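Acetohydroxyacid synthase small subunit Related (Bacteroides thetaiotaomicron, PDB 2F06) is of unknown function but pairs two ACT domains and binds histidine, consistent with a regulatory, amino acid-sensing role. Local coordinates at residues 21-24 / 25-29; 126-130 / 131-135. All coordinates share one frame; numbering follows the deposited sequence.

Overall arrangement
Contacts 1 and 2 lie on opposite sides of the chain's centre, about 35 Å apart between their centres, and share no element. Contact 1 runs within helix 19-29 of the first half of the ACT domain pair; contact 2 closes helix 121-130 in the second half and leads into strand 134-136. Both are partly buried. Regular helical bonds dominate contact 1, and one helix face meets a second subunit near a bound histidine. In contact 2 the regular bonding gives way to a helix-ending turn; V127, L128 and L135 pack on strand 69-80 or helix 85-95 of the same chain, while the lysines and E130 stay at the surface.

Contact 1. Residues 21-24 / 25-29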
# COMPACT_ATOMS: atom_id res chain seq x y z
N THR A 21 -11.35 2.66 15.85
CA THR A 21 -12.31 2.38 16.91
C THR A 21 -13.62 3.16 16.72
O THR A 21 -14.71 2.56 16.72
CB THR A 21 -11.71 2.64 18.29
OG1 THR A 21 -10.53 1.86 18.38
CG2 THR A 21 -12.66 2.25 19.40
N GLU A 22 -13.50 4.46 16.49
CA GLU A 22 -14.66 5.26 16.11
C GLU A 22 -15.43 4.72 14.93
O GLU A 22 -16.63 4.78 14.97
CB GLU A 22 -14.28 6.69 15.81
CG GLU A 22 -13.20 7.23 16.66
CD GLU A 22 -12.77 8.61 16.20
OE1 GLU A 22 -13.36 9.09 15.18
OE2 GLU A 22 -11.86 9.19 16.86
N VAL A 23 -14.77 4.19 13.87
CA VAL A 23 -15.50 3.65 12.71
C VAL A 23 -16.29 2.43 13.14
O VAL A 23 -17.45 2.19 12.71
CB VAL A 23 -14.54 3.14 11.53
CG1 VAL A 23 -15.28 2.17 10.58
CG2 VAL A 23 -13.99 4.26 10.79
N THR A 24 -15.68 1.60 13.94
CA THR A 24 -16.41 0.39 14.35
C THR A 24 -17.54 0.75 15.32
O THR A 24 -18.56 0.04 15.36
CB THR A 24 -15.51 -0.69 14.99
OG1 THR A 24 -14.75 -0.11 16.06
CG2 THR A 24 -14.57 -1.33 13.86
N GLU A 25 -17.33 1.82 16.07
CA GLU A 25 -18.40 2.42 16.90
C GLU A 25 -19.61 3.02 16.13
O GLU A 25 -20.75 2.76 16.49
CB GLU A 25 -17.81 3.42 17.88
CG GLU A 25 -16.96 2.70 18.99
CD GLU A 25 -16.35 3.62 20.05
OE1 GLU A 25 -16.31 4.88 19.87
OE2 GLU A 25 -15.93 3.07 21.12
N VAL A 26 -19.37 3.87 15.14
CA VAL A 26 -20.41 4.22 14.12
C VAL A 26 -21.22 3.04 13.60
O VAL A 26 -22.45 3.08 13.62
CB VAL A 26 -19.84 4.99 12.89
CG1 VAL A 26 -21.00 5.37 11.94
CG2 VAL A 26 -19.16 6.27 13.36
N LEU A 27 -20.56 2.00 13.13
CA LEU A 27 -21.25 0.83 12.63
C LEU A 27 -22.02 0.05 13.69
O LEU A 27 -23.14 -0.36 13.41
CB LEU A 27 -20.28 -0.08 11.85
CG LEU A 27 -19.67 0.65 10.64
CD1 LEU A 27 -18.68 -0.25 9.92
CD2 LEU A 27 -20.75 1.16 9.63
N ALA A 28 -21.43 -0.14 14.89
CA ALA A 28 -22.12 -0.78 16.01
C ALA A 28 -23.41 -0.06 16.39
O ALA A 28 -24.42 -0.70 16.76
CB ALA A 28 -21.24 -0.79 17.25
N LYS A 29 -23.36 1.27 16.38
CA LYS A 29 -24.51 2.07 16.82
C LYS A 29 -25.72 1.87 15.87
O LYS A 29 -26.89 2.01 16.29
CB LYS A 29 -24.12 3.55 16.90
CG LYS A 29 -25.30 4.51 17.00
CD LYS A 29 -24.88 5.89 17.57
CE LYS A 29 -25.01 6.01 19.13
NZ LYS A 29 -26.42 6.08 19.75
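Four successive backbone bonds carry the helix from T21-T24 into E25-A28. E25 N lies 2.8 Å from T21 O, and the series continues with V26 N to E22 O, L27 N to V23 O and A28 N to T24 O. T21 O has a second donor, for T24 OG1 lies 2.8 Å from it, tilted 21° out of the carbonyl plane. That reach depends on the T24 hydroxyl sitting between its own backbone N and carbonyl carbon (chi1 53°), which turns it back along the helix. Among the side chains, T21 and E25 run alongside each other, with T21 CG2 3.8 Å from E25 OE2. On the buried face V23 CG1 meets L27 CD1 at 4.2 Å. F67 touches V23, while A58 and L62 of helix 55-64 touch L27. The neighbouring subunit packs against another face, its L90 on T21, its A87 on T24 and its G84, a histidine-pocket residue, on A28. The bond to T21 O gives the hydroxyl of buried T24 a partner within its own helix, which probably lowers the cost of placing a polar side chain at this interface, about 6 Å from a bound histidine.

Contact 2. Residues 126-130 / 131-135; sequences EVLKE and KKVDL
K131 N donates to V127 O over 2.7 Å, the last regular turn of helix 121-130. Beyond it V133 N reaches back to L128 O at 2.9 Å, and K132 N bonds to K129 O at 3.0 Å, 67° out of the carbonyl plane. The positive phi of K132, 56°, turns the chain so that V133 N can reach L128 O. At the surface E130 and K131 lie side by side: the K131 chain bends at chi2 (-59°), which lays K131 CD 3.3 Å from E130 OE1. K131 NZ stays 4.1 Å from E130 OE1, too far for a salt bridge. V133 CB comes to 4.0 Å from L128 CB, and L135 crosses L128 at about a right angle, L135 CD2 touching L128 CD1 at 3.6 Å. L135 CD1 meets the aliphatic K129 CG at 3.5 Å. Replacing L135 by alanine removes both methyls, which is likely to leave L128 CD1 and K129 CG without these partners and to open a gap beside I77 and V75. L128 also leans on V89 and L93 of helix 85-95. The paired bonds form a Schellman motif, with K132 as its C-prime residue, joining helix 121-130 to strand 134-136 within the ACT domain.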
# COMPACT_ATOMS: atom_id res chain seq x y z
N GLU A 126 -18.36 -14.81 -15.26
CA GLU A 126 -18.61 -15.74 -16.36
C GLU A 126 -17.85 -17.04 -16.15
O GLU A 126 -18.45 -18.11 -16.14
CB GLU A 126 -18.17 -15.07 -17.66
CG GLU A 126 -18.66 -15.71 -18.91
CD GLU A 126 -18.46 -14.80 -20.10
OE1 GLU A 126 -18.67 -13.56 -19.94
OE2 GLU A 126 -18.10 -15.32 -21.18
N VAL A 127 -16.53 -16.94 -15.96
CA VAL A 127 -15.62 -18.10 -15.77
C VAL A 127 -16.06 -18.95 -14.57
O VAL A 127 -16.20 -20.17 -14.67
CB VAL A 127 -14.09 -17.63 -15.64
CG1 VAL A 127 -13.14 -18.77 -15.25
CG2 VAL A 127 -13.61 -16.99 -16.95
N LEU A 128 -16.33 -18.29 -13.46
CA LEU A 128 -16.64 -18.97 -12.21
C LEU A 128 -17.92 -19.77 -12.36
O LEU A 128 -17.96 -20.92 -11.92
CB LEU A 128 -16.78 -17.96 -11.05
CG LEU A 128 -15.56 -17.08 -10.74
CD1 LEU A 128 -15.89 -16.13 -9.64
CD2 LEU A 128 -14.27 -17.85 -10.40
N LYS A 129 -18.95 -19.18 -12.97
CA LYS A 129 -20.24 -19.86 -13.20
C LYS A 129 -20.02 -21.09 -14.14
O LYS A 129 -20.48 -22.21 -13.85
CB LYS A 129 -21.31 -18.91 -13.82
CG LYS A 129 -21.89 -17.77 -12.92
CD LYS A 129 -23.07 -17.00 -13.61
CE LYS A 129 -24.45 -17.47 -13.10
NZ LYS A 129 -25.62 -17.39 -14.08
N GLU A 130 -19.30 -20.84 -15.24
CA GLU A 130 -18.88 -21.85 -16.20
C GLU A 130 -18.16 -23.02 -15.52
O GLU A 130 -18.47 -24.17 -15.78
CB GLU A 130 -17.95 -21.22 -17.26
CG GLU A 130 -18.01 -21.85 -18.66
CD GLU A 130 -17.04 -23.04 -18.85
OE1 GLU A 130 -15.96 -23.07 -18.20
OE2 GLU A 130 -17.37 -23.92 -19.66
N LYS A 131 -17.21 -22.71 -14.64
CA LYS A 131 -16.47 -23.76 -13.95
C LYS A 131 -17.18 -24.26 -12.67
O LYS A 131 -16.54 -24.94 -11.83
CB LYS A 131 -15.05 -23.27 -13.65
CG LYS A 131 -14.23 -22.92 -14.85
CD LYS A 131 -14.09 -24.15 -15.76
CE LYS A 131 -12.84 -24.09 -16.58
NZ LYS A 131 -12.73 -25.38 -17.29
N LYS A 132 -18.48 -23.92 -12.51
CA LYS A 132 -19.26 -24.45 -11.40
C LYS A 132 -18.64 -24.14 -10.02
O LYS A 132 -18.74 -24.95 -9.09
CB LYS A 132 -19.54 -25.97 -11.58
CG LYS A 132 -20.33 -26.41 -12.86
CD LYS A 132 -21.87 -26.53 -12.64
CE LYS A 132 -22.21 -27.00 -11.16
NZ LYS A 132 -23.43 -27.96 -11.14
N VAL A 133 -17.99 -22.98 -9.91
CA VAL A 133 -17.52 -22.44 -8.61
C VAL A 133 -18.71 -21.91 -7.76
O VAL A 133 -19.58 -21.27 -8.32
CB VAL A 133 -16.44 -21.31 -8.83
CG1 VAL A 133 -16.06 -20.64 -7.53
CG2 VAL A 133 -15.20 -21.85 -9.52
N ASP A 134 -18.81 -22.20 -6.45
CA ASP A 134 -19.87 -21.63 -5.63
C ASP A 134 -19.65 -20.12 -5.54
O ASP A 134 -18.72 -19.68 -4.92
CB ASP A 134 -19.85 -22.24 -4.22
CG ASP A 134 -20.07 -23.73 -4.21
OD1 ASP A 134 -20.72 -24.28 -5.14
OD2 ASP A 134 -19.60 -24.36 -3.25
N LEU A 135 -20.49 -19.33 -6.20
CA LEU A 135 -20.40 -17.90 -6.04
C LEU A 135 -21.31 -17.62 -4.88
O LEU A 135 -22.29 -18.38 -4.65
CB LEU A 135 -20.88 -17.16 -7.30
CG LEU A 135 -19.83 -16.99 -8.40
CD1 LEU A 135 -20.42 -17.02 -9.83
CD2 LEU A 135 -19.11 -15.70 -8.13